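Local coordinates for protein 6-carboxyhexanoate--coa ligase (Bacillus subtilis, PDB 5FLG) that belongs to the 6-carboxyhexanoate--CoA ligase family and holds phosphoaminophosphonic acid-adenylate ester, magnesium ions and pimelic acid in adjoining pockets, at residues W152-F157 against R171-A175; G30-I35 against R146-D151; S195-I201 against M218-E224. All coordinates share one frame; numbering follows the deposited sequence.

Interactions 1 and 2 are buried, whereas interaction 3, whose two loops follow strands 188-194 and 211-215, is only partly buried. Interactions 1 and 2 adjoin in sequence: the chain leaves strand 150-151 in interaction 2 and enters helix 154-164 in interaction 1. Their chemistry differs, carbon packing against an aromatic ring in 152-157/171-175, charged pairs between strand and chain in 30-35/146-151, and a lysine binding backbone carbonyls in 195-201/218-224. Interactions 1 and 3 both touch pimelic acid and meet directly through the salt bridge of Arg171 NH2 with Asp197 OD2. Interactions 2 and 3 share phosphoaminophosphonic acid-adenylate ester but stay about 7 Å apart at their nearest atoms.

Interaction 1. Residues W152-F157 against R171-A175; sequences WPDANF and RIKEA. With PML (pimelic acid), chain C.
Lys173 carries most of this contact, and its aliphatic chain does so by lying over one face of the Phe157 ring. Lys173 CB sits almost exactly above the ring centre, 3.5 Å from the Phe157 centroid and 6° off the ring normal, a CH-pi contact. CG and CD then run on toward the CG side of the ring, with Lys173 CG 3.6 Å from Phe157 CG. Trp152 offers its CB to the lysine chain, 3.8 Å from Lys173 CG, and Ile172 CG2 makes a slighter touch, 4.4 Å from Phe157 CE1. A lysine suits this place because its methylenes can cover an aromatic face while its charge is carried beyond it.

The polar contacts lie at the margins. A bend at chi3 (56°) in an otherwise extended lysine turns the ammonium toward the start of helix 154-164, where Asp154 OD1 forms a salt bridge with Lys173 NZ at 3.6 Å, a long one. Within 152-157, the indole Trp152 NE1 donates to Asn156 OD1 at 2.9 Å, on a lone pair in the amide plane and close to the indole plane. This bond helps fix the rotation of the tryptophan, whose ring also meets Trp160.

Arg171, Ile172 and Ala175 face the ligand. Arg171 NE donates to pimelic acid O72 at 2.9 Å, edge-on to the guanidinium, while its NH2 pairs with Asp197. Ile172 is shared, its CG1 packing by pimelic acid O12 while CG2 turns to Phe157. Ala175 CB lies 3.8 Å from pimelic acid C3, a small side chain that lets the ligand's chain pass close by. The whole is a helix-helix contact in which helix 170-184 packs on helix 154-164 through Lys173 and lines the pimelic acid pocket through Arg171, Ile172 and Ala175.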
loop_
_atom_site.group_PDB
_atom_site.type_symbol
_atom_site.label_atom_id
_atom_site.label_comp_id
_atom_site.label_asym_id
_atom_site.label_seq_id
_atom_site.Cartn_x
_atom_site.Cartn_y
_atom_site.Cartn_z
ATOM N N TRP A 152 4.173 -19.948 3.721
ATOM C CA TRP A 152 4.876 -21.191 3.879
ATOM C C TRP A 152 6.351 -20.812 3.934
ATOM O O TRP A 152 6.899 -20.446 2.922
ATOM C CB TRP A 152 4.634 -22.049 2.645
ATOM C CG TRP A 152 5.065 -23.457 2.795
ATOM C CD1 TRP A 152 5.990 -23.932 3.668
ATOM C CD2 TRP A 152 4.753 -24.536 1.924
ATOM N NE1 TRP A 152 6.205 -25.256 3.450
ATOM C CE2 TRP A 152 5.461 -25.651 2.375
ATOM C CE3 TRP A 152 3.975 -24.658 0.782
ATOM C CZ2 TRP A 152 5.254 -26.919 1.853
ATOM C CZ3 TRP A 152 3.877 -25.870 0.188
ATOM C CH2 TRP A 152 4.509 -26.998 0.715
ATOM N N PRO A 153 6.929 -20.764 5.135
ATOM C CA PRO A 153 8.351 -20.477 5.295
ATOM C C PRO A 153 9.228 -21.224 4.297
ATOM O O PRO A 153 9.169 -22.480 4.166
ATOM C CB PRO A 153 8.640 -20.908 6.733
ATOM C CG PRO A 153 7.300 -20.760 7.440
ATOM C CD PRO A 153 6.270 -21.125 6.415
ATOM N N ASP A 154 9.972 -20.440 3.519
ATOM C CA ASP A 154 10.745 -21.008 2.446
ATOM C C ASP A 154 11.540 -22.271 2.798
ATOM O O ASP A 154 11.668 -23.192 1.997
ATOM C CB ASP A 154 11.700 -19.950 1.894
ATOM C CG ASP A 154 12.150 -20.289 0.515
ATOM O OD1 ASP A 154 11.252 -20.383 -0.368
ATOM O OD2 ASP A 154 13.313 -20.744 0.376
ATOM N N ALA A 155 12.187 -22.264 3.932
ATOM C CA ALA A 155 13.130 -23.345 4.254
ATOM C C ALA A 155 12.390 -24.676 4.361
ATOM O O ALA A 155 12.801 -25.711 3.808
ATOM C CB ALA A 155 13.850 -23.014 5.560
ATOM N N ASN A 156 11.184 -24.609 4.913
ATOM C CA ASN A 156 10.371 -25.819 5.049
ATOM C C ASN A 156 9.807 -26.208 3.686
ATOM O O ASN A 156 9.909 -27.344 3.266
ATOM C CB ASN A 156 9.297 -25.562 6.104
ATOM C CG ASN A 156 8.347 -26.740 6.281
ATOM O OD1 ASN A 156 7.460 -26.905 5.476
ATOM N ND2 ASN A 156 8.754 -27.696 7.082
ATOM N N PHE A 157 9.430 -25.228 2.882
ATOM C CA PHE A 157 9.010 -25.524 1.517
ATOM C C PHE A 157 10.079 -26.185 0.664
ATOM O O PHE A 157 9.810 -27.161 -0.047
ATOM C CB PHE A 157 8.549 -24.254 0.797
ATOM C CG PHE A 157 8.286 -24.460 -0.667
ATOM C CD1 PHE A 157 7.162 -25.154 -1.089
ATOM C CD2 PHE A 157 9.129 -23.904 -1.638
ATOM C CE1 PHE A 157 6.985 -25.466 -2.433
ATOM C CE2 PHE A 157 8.915 -24.146 -2.983
ATOM C CZ PHE A 157 7.816 -24.904 -3.384
ATOM N N ARG A 171 5.740 -20.199 -7.518
ATOM C CA ARG A 171 4.370 -20.417 -7.959
ATOM C C ARG A 171 3.740 -21.573 -7.157
ATOM O O ARG A 171 2.534 -21.538 -6.835
ATOM C CB ARG A 171 4.341 -20.780 -9.457
ATOM C CG ARG A 171 4.232 -19.601 -10.402
ATOM C CD ARG A 171 3.819 -20.057 -11.791
ATOM N NE ARG A 171 3.585 -18.942 -12.724
ATOM C CZ ARG A 171 4.469 -18.543 -13.633
ATOM N NH1 ARG A 171 5.668 -19.103 -13.660
ATOM N NH2 ARG A 171 4.203 -17.542 -14.467
ATOM N N ILE A 172 4.500 -22.655 -6.997
ATOM C CA ILE A 172 3.937 -23.880 -6.406
ATOM C C ILE A 172 3.778 -23.689 -4.908
ATOM O O ILE A 172 2.708 -23.977 -4.327
ATOM C CB ILE A 172 4.792 -25.115 -6.695
ATOM C CG1 ILE A 172 4.779 -25.432 -8.183
ATOM C CG2 ILE A 172 4.320 -26.306 -5.876
ATOM C CD1 ILE A 172 5.919 -26.339 -8.619
ATOM N N LYS A 173 4.764 -23.040 -4.310
ATOM C CA LYS A 173 4.657 -22.679 -2.895
ATOM C C LYS A 173 3.409 -21.839 -2.591
ATOM O O LYS A 173 2.652 -22.138 -1.670
ATOM C CB LYS A 173 5.866 -21.922 -2.443
ATOM C CG LYS A 173 5.886 -21.741 -0.944
ATOM C CD LYS A 173 7.126 -20.977 -0.509
ATOM C CE LYS A 173 7.209 -19.645 -1.224
ATOM N NZ LYS A 173 8.085 -18.745 -0.484
ATOM N N GLU A 174 3.172 -20.835 -3.421
ATOM C CA GLU A 174 2.032 -19.969 -3.255
ATOM C C GLU A 174 0.722 -20.698 -3.498
ATOM O O GLU A 174 -0.169 -20.636 -2.676
ATOM C CB GLU A 174 2.157 -18.724 -4.145
ATOM C CG GLU A 174 3.216 -17.738 -3.645
ATOM C CD GLU A 174 3.784 -16.788 -4.731
ATOM O OE1 GLU A 174 3.309 -16.765 -5.893
ATOM O OE2 GLU A 174 4.722 -16.043 -4.414
ATOM N N ALA A 175 0.655 -21.484 -4.563
ATOM C CA ALA A 175 -0.564 -22.132 -4.916
ATOM C C ALA A 175 -0.914 -23.181 -3.877
ATOM O O ALA A 175 -2.089 -23.361 -3.533
ATOM C CB ALA A 175 -0.433 -22.772 -6.271
HETATM C C1 PML C . 1.458 -25.599 -9.820
HETATM O O11 PML C . 1.254 -26.565 -9.013
HETATM O O12 PML C . 2.491 -25.591 -10.578
HETATM C C2 PML C . 0.247 -24.700 -10.133
HETATM C C3 PML C . 0.417 -23.202 -9.940
HETATM C C4 PML C . -0.428 -22.355 -10.909
HETATM C C5 PML C . -1.270 -21.279 -10.250
HETATM C C6 PML C . -1.146 -19.896 -10.884
HETATM C C7 PML C . 0.291 -19.370 -10.847
HETATM O O71 PML C . 0.861 -19.238 -9.739
HETATM O O72 PML C . 0.824 -18.970 -11.913
#

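Interaction 2. Residues G30-I35 against R146-D151; sequences GGERLI and RVSRMD. With ANP (phosphoaminophosphonic acid-adenylate ester), chain D.
The pocket for the adenine and phosphates of phosphoaminophosphonic acid-adenylate ester is lined here by strand 26-36 and the chain entering strand 150-151. Arg146 grips Glu32 side-on: Arg146 NE donates to Glu32 OE1 at 3.1 Å, nearly straight (171°), and Arg146 NH2 reaches Glu32 OE2 on its syn lone pair, the two planes 43° apart. The same guanidinium lies face-on over N7 of the base and sends Arg146 NH1 to O2B of the adenylate ester at 3.1 Å; NH1 also bonds Arg124 O. An arginine suits this place because its flat, cationic end can cover a base and bind carboxylate and phosphate oxygens together. Val147 reads the adenine edge with its backbone, N donating to N1 while Val147 O accepts from N6 at 2.8 Å.

Farther along strand 26-36, Arg33 NE (2.7 Å) and Leu34 N (3.0 Å) both donate to Asp151 OD2, on its syn and anti sides. Bends at chi2 and chi3 bring Arg33 NE back to this carboxylate, whose plane is 89° from the guanidinium. A water joins Arg33 O to Arg149 N. With Arg146 over the base as this pocket's own feature, the paired backbone bonds to N1 and N6 are characteristic of adenine-nucleotide sites.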
loop_
_atom_site.group_PDB
_atom_site.type_symbol
_atom_site.label_atom_id
_atom_site.label_comp_id
_atom_site.label_asym_id
_atom_site.label_seq_id
_atom_site.Cartn_x
_atom_site.Cartn_y
_atom_site.Cartn_z
ATOM N N GLY A 30 -0.853 -9.975 -7.976
ATOM C CA GLY A 30 -1.272 -9.865 -6.587
ATOM C C GLY A 30 -0.440 -10.811 -5.742
ATOM O O GLY A 30 -0.027 -11.851 -6.202
ATOM N N GLY A 31 -0.173 -10.454 -4.503
ATOM C CA GLY A 31 0.487 -11.387 -3.615
ATOM C C GLY A 31 0.058 -11.226 -2.181
ATOM O O GLY A 31 -0.357 -10.142 -1.749
ATOM N N GLU A 32 0.270 -12.276 -1.395
ATOM C CA GLU A 32 0.016 -12.167 0.024
ATOM C C GLU A 32 0.957 -13.008 0.828
ATOM O O GLU A 32 1.331 -14.064 0.411
ATOM C CB GLU A 32 -1.458 -12.552 0.320
ATOM C CG GLU A 32 -1.964 -13.672 -0.548
ATOM C CD GLU A 32 -2.462 -13.201 -1.897
ATOM O OE1 GLU A 32 -3.213 -12.202 -1.947
ATOM O OE2 GLU A 32 -2.205 -13.914 -2.899
ATOM N N ARG A 33 1.391 -12.505 1.968
ATOM C CA ARG A 33 2.448 -13.152 2.722
ATOM C C ARG A 33 2.082 -12.982 4.173
ATOM O O ARG A 33 1.285 -12.132 4.516
ATOM C CB ARG A 33 3.833 -12.499 2.461
ATOM C CG ARG A 33 4.309 -12.598 1.013
ATOM C CD ARG A 33 4.702 -14.018 0.595
ATOM N NE ARG A 33 5.801 -14.499 1.442
ATOM C CZ ARG A 33 7.075 -14.123 1.320
ATOM N NH1 ARG A 33 7.452 -13.351 0.314
ATOM N NH2 ARG A 33 7.975 -14.518 2.209
ATOM N N LEU A 34 2.599 -13.866 5.012
ATOM C CA LEU A 34 2.436 -13.759 6.443
ATOM C C LEU A 34 3.789 -14.035 7.128
ATOM O O LEU A 34 4.295 -15.126 7.047
ATOM C CB LEU A 34 1.382 -14.776 6.863
ATOM C CG LEU A 34 0.993 -14.843 8.323
ATOM C CD1 LEU A 34 0.212 -13.588 8.681
ATOM C CD2 LEU A 34 0.158 -16.097 8.577
ATOM N N ILE A 35 4.304 -13.074 7.876
ATOM C CA ILE A 35 5.706 -13.095 8.251
ATOM C C ILE A 35 5.967 -12.432 9.583
ATOM O O ILE A 35 5.204 -11.578 10.030
ATOM C CB ILE A 35 6.571 -12.345 7.213
ATOM C CG1 ILE A 35 6.009 -10.937 7.001
ATOM C CG2 ILE A 35 6.630 -13.134 5.916
ATOM C CD1 ILE A 35 7.086 -9.912 6.636
ATOM N N ARG A 146 -10.496 -12.753 -2.233
ATOM C CA ARG A 146 -9.037 -12.835 -2.244
ATOM C C ARG A 146 -8.560 -13.492 -0.960
ATOM O O ARG A 146 -8.661 -12.935 0.097
ATOM C CB ARG A 146 -8.401 -11.464 -2.402
ATOM C CG ARG A 146 -6.897 -11.535 -2.721
ATOM C CD ARG A 146 -6.578 -11.854 -4.191
ATOM N NE ARG A 146 -5.133 -12.113 -4.340
ATOM C CZ ARG A 146 -4.470 -12.351 -5.475
ATOM N NH1 ARG A 146 -5.088 -12.377 -6.643
ATOM N NH2 ARG A 146 -3.165 -12.663 -5.410
ATOM N N VAL A 147 -8.093 -14.718 -1.065
ATOM C CA VAL A 147 -7.588 -15.442 0.078
ATOM C C VAL A 147 -6.284 -14.808 0.541
ATOM O O VAL A 147 -5.417 -14.470 -0.270
ATOM C CB VAL A 147 -7.351 -16.911 -0.292
ATOM C CG1 VAL A 147 -6.840 -17.686 0.911
ATOM C CG2 VAL A 147 -8.656 -17.521 -0.819
ATOM N N SER A 148 -6.207 -14.546 1.832
ATOM C CA SER A 148 -5.113 -13.811 2.366
ATOM C C SER A 148 -4.588 -14.475 3.655
ATOM O O SER A 148 -5.221 -15.381 4.198
ATOM C CB SER A 148 -5.594 -12.398 2.620
ATOM O OG SER A 148 -4.528 -11.555 2.961
ATOM N N ARG A 149 -3.447 -13.997 4.148
ATOM C CA ARG A 149 -2.930 -14.368 5.461
ATOM C C ARG A 149 -2.584 -15.823 5.515
ATOM O O ARG A 149 -2.910 -16.522 6.493
ATOM C CB ARG A 149 -3.943 -14.057 6.542
ATOM C CG ARG A 149 -4.121 -12.573 6.722
ATOM C CD ARG A 149 -5.163 -12.290 7.766
ATOM N NE ARG A 149 -5.255 -10.854 8.001
ATOM C CZ ARG A 149 -5.656 -10.326 9.145
ATOM N NH1 ARG A 149 -6.101 -11.120 10.129
ATOM N NH2 ARG A 149 -5.628 -9.013 9.294
ATOM N N MET A 150 -1.995 -16.309 4.427
ATOM C CA MET A 150 -1.399 -17.633 4.427
ATOM C C MET A 150 0.012 -17.538 3.863
ATOM O O MET A 150 0.307 -16.631 3.086
ATOM C CB MET A 150 -2.219 -18.608 3.627
ATOM C CG MET A 150 -2.175 -18.402 2.112
ATOM S SD MET A 150 -3.211 -17.038 1.581
ATOM C CE MET A 150 -3.277 -17.284 -0.181
ATOM N N ASP A 151 0.882 -18.453 4.260
ATOM C CA ASP A 151 2.280 -18.454 3.755
ATOM C C ASP A 151 2.935 -19.747 4.181
ATOM O O ASP A 151 2.327 -20.548 4.920
ATOM C CB ASP A 151 3.037 -17.288 4.370
ATOM C CG ASP A 151 4.218 -16.783 3.493
ATOM O OD1 ASP A 151 4.714 -17.537 2.634
ATOM O OD2 ASP A 151 4.568 -15.595 3.629
HETATM P PG ANP D . 0.710 -13.477 -9.781
HETATM O O1G ANP D . 1.659 -12.317 -9.656
HETATM O O2G ANP D . 0.731 -14.091 -11.154
HETATM O O3G ANP D . 0.809 -14.520 -8.715
HETATM P PB ANP D . -2.162 -13.628 -9.033
HETATM O O1B ANP D . -1.759 -14.287 -7.762
HETATM O O2B ANP D . -3.275 -12.653 -9.139
HETATM N N3B ANP D . -0.814 -12.718 -9.618
HETATM P PA ANP D . -1.993 -16.297 -10.095
HETATM O O1A ANP D . -1.585 -16.803 -11.400
HETATM O O2A ANP D . -1.201 -16.539 -8.842
HETATM O O3A ANP D . -2.399 -14.742 -10.182
HETATM O "O5'" ANP D . -3.499 -16.937 -9.873
HETATM C "C5'" ANP D . -4.332 -17.192 -10.968
HETATM C "C4'" ANP D . -5.744 -16.686 -10.661
HETATM O "O4'" ANP D . -6.198 -17.296 -9.446
HETATM C "C3'" ANP D . -5.778 -15.182 -10.438
HETATM O "O3'" ANP D . -6.072 -14.482 -11.641
HETATM C "C2'" ANP D . -6.920 -15.019 -9.478
HETATM O "O2'" ANP D . -8.145 -15.081 -10.209
HETATM C "C1'" ANP D . -6.790 -16.264 -8.647
HETATM N N9 ANP D . -6.007 -15.949 -7.447
HETATM C C8 ANP D . -4.646 -15.741 -7.347
HETATM N N7 ANP D . -4.299 -15.559 -6.051
HETATM C C5 ANP D . -5.455 -15.609 -5.322
HETATM C C6 ANP D . -5.848 -15.455 -3.912
HETATM N N6 ANP D . -4.957 -15.179 -2.955
HETATM N N1 ANP D . -7.149 -15.604 -3.578
HETATM C C2 ANP D . -8.079 -15.846 -4.509
HETATM N N3 ANP D . -7.816 -16.070 -5.807
HETATM C C4 ANP D . -6.557 -15.851 -6.258
HETATM O O HOH W 1 -1.492 -11.864 3.809
#

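Interaction 3. Residues S195-I201 against M218-E224; sequences SDDPDYI and MKEYGTE. With MG (magnesium ion), chain F; PML (pimelic acid), chain C; ANP (phosphoaminophosphonic acid-adenylate ester), chain D.
Lys219 reaches from 218-224 into the loop at 195-201. From CB, CG lies between the backbone N and the carbonyl carbon (chi1 62°), and beyond it the chain runs extended. Lys219 CG is 4.3 Å from Ile201 CG2, CD nears Ser195 O, and Lys219 CE lies 3.3 Å from Tyr200 O. At the tip, Lys219 NZ donates to Asp197 O at 2.7 Å, Ser195 O at 2.9 Å and Thr223 O of its own loop, each approached from above the carbonyl plane. Three acceptors satisfy a buried ammonium, and a lysine is long enough to gather them.

Ile201 CG2 sits over the centre of the Tyr221 ring, 3.7 Å from its centroid. Gly222 N donates to Pro198 O at 2.7 Å; its positive phi (91°) suits a glycine in the turn.

The loop thus held presents Asp196 OD1 and Asp197 OD1, each 2.2 Å from magnesium, while Asp197 OD2 pairs with Arg171. Tyr200 OH approaches pimelic acid O12, so closely that the exact length is doubtful. The first loop joins strands 188-194 and 203-207; the second runs from strand 211-215 to strand 227-232, with Met218 lodged between strand 188-194 and helix 89-102.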
loop_
_atom_site.group_PDB
_atom_site.type_symbol
_atom_site.label_atom_id
_atom_site.label_comp_id
_atom_site.label_asym_id
_atom_site.label_seq_id
_atom_site.Cartn_x
_atom_site.Cartn_y
_atom_site.Cartn_z
ATOM N N SER A 195 -3.509 -20.647 -14.281
ATOM C CA SER A 195 -2.893 -19.362 -14.213
ATOM C C SER A 195 -3.495 -18.421 -15.236
ATOM O O SER A 195 -3.800 -18.826 -16.355
ATOM C CB SER A 195 -1.363 -19.487 -14.492
ATOM O OG SER A 195 -0.745 -18.243 -14.202
ATOM N N ASP A 196 -3.509 -17.136 -14.920
ATOM C CA ASP A 196 -3.749 -16.106 -15.933
ATOM C C ASP A 196 -2.405 -15.566 -16.514
ATOM O O ASP A 196 -2.422 -14.641 -17.316
ATOM C CB ASP A 196 -4.568 -14.945 -15.366
ATOM C CG ASP A 196 -3.931 -14.333 -14.095
ATOM O OD1 ASP A 196 -3.036 -14.984 -13.502
ATOM O OD2 ASP A 196 -4.321 -13.208 -13.693
ATOM N N ASP A 197 -1.296 -16.230 -16.238
ATOM C CA ASP A 197 -0.003 -15.854 -16.890
ATOM C C ASP A 197 0.118 -16.476 -18.306
ATOM O O ASP A 197 -0.126 -17.665 -18.482
ATOM C CB ASP A 197 1.171 -16.353 -16.062
ATOM C CG ASP A 197 1.209 -15.785 -14.635
ATOM O OD1 ASP A 197 0.371 -14.937 -14.230
ATOM O OD2 ASP A 197 2.059 -16.282 -13.865
ATOM N N PRO A 198 0.680 -15.727 -19.278
ATOM C CA PRO A 198 0.782 -16.294 -20.621
ATOM C C PRO A 198 1.829 -17.399 -20.721
ATOM O O PRO A 198 1.824 -18.180 -21.662
ATOM C CB PRO A 198 1.154 -15.083 -21.493
ATOM C CG PRO A 198 1.754 -14.103 -20.551
ATOM C CD PRO A 198 0.999 -14.287 -19.261
ATOM N N ASP A 199 2.662 -17.536 -19.715
ATOM C CA ASP A 199 3.857 -18.360 -19.864
ATOM C C ASP A 199 3.846 -19.468 -18.823
ATOM O O ASP A 199 4.880 -20.078 -18.563
ATOM C CB ASP A 199 5.111 -17.513 -19.709
ATOM C CG ASP A 199 5.067 -16.641 -18.457
ATOM O OD1 ASP A 199 3.972 -16.446 -17.839
ATOM O OD2 ASP A 199 6.150 -16.190 -18.059
ATOM N N TYR A 200 2.654 -19.825 -18.335
ATOM C CA TYR A 200 2.544 -20.952 -17.400
ATOM C C TYR A 200 1.212 -21.673 -17.524
ATOM O O TYR A 200 0.144 -21.065 -17.321
ATOM C CB TYR A 200 2.731 -20.443 -15.987
ATOM C CG TYR A 200 3.063 -21.527 -15.012
ATOM C CD1 TYR A 200 4.358 -22.033 -14.918
ATOM C CD2 TYR A 200 2.058 -22.123 -14.238
ATOM C CE1 TYR A 200 4.673 -23.032 -14.012
ATOM C CE2 TYR A 200 2.345 -23.180 -13.392
ATOM C CZ TYR A 200 3.642 -23.632 -13.276
ATOM O OH TYR A 200 3.933 -24.607 -12.359
ATOM N N ILE A 201 1.268 -22.922 -17.985
ATOM C CA ILE A 201 0.065 -23.640 -18.406
ATOM C C ILE A 201 -0.368 -24.761 -17.462
ATOM O O ILE A 201 -1.404 -25.401 -17.671
ATOM C CB ILE A 201 0.230 -24.205 -19.814
ATOM C CG1 ILE A 201 1.320 -25.275 -19.838
ATOM C CG2 ILE A 201 0.577 -23.092 -20.783
ATOM C CD1 ILE A 201 1.300 -26.111 -21.100
ATOM N N MET A 218 -3.258 -27.019 -18.942
ATOM C CA MET A 218 -4.680 -26.683 -18.694
ATOM C C MET A 218 -5.170 -25.603 -19.662
ATOM O O MET A 218 -6.353 -25.232 -19.669
ATOM C CB MET A 218 -4.868 -26.207 -17.252
ATOM C CG MET A 218 -4.771 -27.309 -16.215
ATOM S SD MET A 218 -6.245 -28.355 -16.220
ATOM C CE MET A 218 -7.339 -27.440 -15.150
ATOM N N LYS A 219 -4.231 -25.043 -20.420
ATOM C CA LYS A 219 -4.551 -24.045 -21.447
ATOM C C LYS A 219 -3.335 -23.918 -22.371
ATOM O O LYS A 219 -2.310 -24.523 -22.101
ATOM C CB LYS A 219 -4.788 -22.699 -20.797
ATOM C CG LYS A 219 -3.562 -22.166 -20.071
ATOM C CD LYS A 219 -3.672 -20.664 -19.868
ATOM C CE LYS A 219 -2.454 -20.105 -19.169
ATOM N NZ LYS A 219 -2.598 -18.631 -19.018
ATOM N N GLU A 220 -3.409 -23.030 -23.359
ATOM C CA GLU A 220 -2.320 -22.866 -24.326
ATOM C C GLU A 220 -1.372 -21.770 -23.869
ATOM O O GLU A 220 -1.795 -20.772 -23.297
ATOM C CB GLU A 220 -2.859 -22.512 -25.718
ATOM C CG GLU A 220 -3.747 -23.573 -26.350
ATOM C CD GLU A 220 -3.007 -24.826 -26.803
ATOM O OE1 GLU A 220 -1.771 -24.910 -26.671
ATOM O OE2 GLU A 220 -3.679 -25.770 -27.267
ATOM N N TYR A 221 -0.090 -21.946 -24.147
ATOM C CA TYR A 221 0.866 -20.850 -24.031
ATOM C C TYR A 221 0.366 -19.578 -24.690
ATOM O O TYR A 221 -0.287 -19.633 -25.721
ATOM C CB TYR A 221 2.210 -21.260 -24.615
ATOM C CG TYR A 221 3.018 -22.054 -23.630
ATOM C CD1 TYR A 221 3.532 -21.453 -22.494
ATOM C CD2 TYR A 221 3.158 -23.426 -23.773
ATOM C CE1 TYR A 221 4.196 -22.190 -21.542
ATOM C CE2 TYR A 221 3.882 -24.158 -22.854
ATOM C CZ TYR A 221 4.377 -23.530 -21.739
ATOM O OH TYR A 221 5.034 -24.253 -20.788
ATOM N N GLY A 222 0.592 -18.442 -24.042
ATOM C CA GLY A 222 0.279 -17.148 -24.640
ATOM C C GLY A 222 -1.104 -16.626 -24.337
ATOM O O GLY A 222 -1.426 -15.509 -24.703
ATOM N N THR A 223 -1.958 -17.417 -23.701
ATOM C CA THR A 223 -3.293 -16.903 -23.368
ATOM C C THR A 223 -3.282 -16.370 -21.938
ATOM O O THR A 223 -2.492 -16.804 -21.098
ATOM C CB THR A 223 -4.364 -17.995 -23.492
ATOM O OG1 THR A 223 -4.022 -19.075 -22.616
ATOM C CG2 THR A 223 -4.424 -18.537 -24.915
ATOM N N GLU A 224 -4.109 -15.367 -21.675
ATOM C CA GLU A 224 -4.124 -14.739 -20.375
ATOM C C GLU A 224 -5.385 -15.010 -19.556
ATOM O O GLU A 224 -5.713 -14.229 -18.673
ATOM C CB GLU A 224 -3.941 -13.255 -20.541
ATOM C CG GLU A 224 -2.563 -12.878 -21.057
ATOM C CD GLU A 224 -2.286 -11.398 -20.854
ATOM O OE1 GLU A 224 -3.264 -10.612 -20.797
ATOM O OE2 GLU A 224 -1.101 -11.026 -20.697
HETATM MG MG MG F . -1.050 -14.562 -12.547
HETATM C C1 PML C . 1.458 -25.599 -9.820
HETATM O O11 PML C . 1.254 -26.565 -9.013
HETATM O O12 PML C . 2.491 -25.591 -10.578
HETATM C C2 PML C . 0.247 -24.700 -10.133
HETATM C C3 PML C . 0.417 -23.202 -9.940
HETATM C C4 PML C . -0.428 -22.355 -10.909
HETATM C C5 PML C . -1.270 -21.279 -10.250
HETATM C C6 PML C . -1.146 -19.896 -10.884
HETATM C C7 PML C . 0.291 -19.370 -10.847
HETATM O O71 PML C . 0.861 -19.238 -9.739
HETATM O O72 PML C . 0.824 -18.970 -11.913
HETATM P PG ANP D . 0.710 -13.477 -9.781
HETATM O O1G ANP D . 1.659 -12.317 -9.656
HETATM O O2G ANP D . 0.731 -14.091 -11.154
HETATM O O3G ANP D . 0.809 -14.520 -8.715
HETATM P PB ANP D . -2.162 -13.628 -9.033
HETATM O O1B ANP D . -1.759 -14.287 -7.762
HETATM O O2B ANP D . -3.275 -12.653 -9.139
HETATM N N3B ANP D . -0.814 -12.718 -9.618
HETATM P PA ANP D . -1.993 -16.297 -10.095
HETATM O O1A ANP D . -1.585 -16.803 -11.400
HETATM O O2A ANP D . -1.201 -16.539 -8.842
HETATM O O3A ANP D . -2.399 -14.742 -10.182
HETATM O "O5'" ANP D . -3.499 -16.937 -9.873
HETATM C "C5'" ANP D . -4.332 -17.192 -10.968
HETATM C "C4'" ANP D . -5.744 -16.686 -10.661
HETATM O "O4'" ANP D . -6.198 -17.296 -9.446
HETATM C "C3'" ANP D . -5.778 -15.182 -10.438
HETATM O "O3'" ANP D . -6.072 -14.482 -11.641
HETATM C "C2'" ANP D . -6.920 -15.019 -9.478
HETATM O "O2'" ANP D . -8.145 -15.081 -10.209
HETATM C "C1'" ANP D . -6.790 -16.264 -8.647
HETATM N N9 ANP D . -6.007 -15.949 -7.447
HETATM C C8 ANP D . -4.646 -15.741 -7.347
HETATM N N7 ANP D . -4.299 -15.559 -6.051
HETATM C C5 ANP D . -5.455 -15.609 -5.322
HETATM C C6 ANP D . -5.848 -15.455 -3.912
HETATM N N6 ANP D . -4.957 -15.179 -2.955
HETATM N N1 ANP D . -7.149 -15.604 -3.578
HETATM C C2 ANP D . -8.079 -15.846 -4.509
HETATM N N3 ANP D . -7.816 -16.070 -5.807
HETATM C C4 ANP D . -6.557 -15.851 -6.258
HETATM O O HOH W 2 -1.781 -12.178 -12.282
HETATM O O HOH W 3 3.989 -23.986 -18.123
#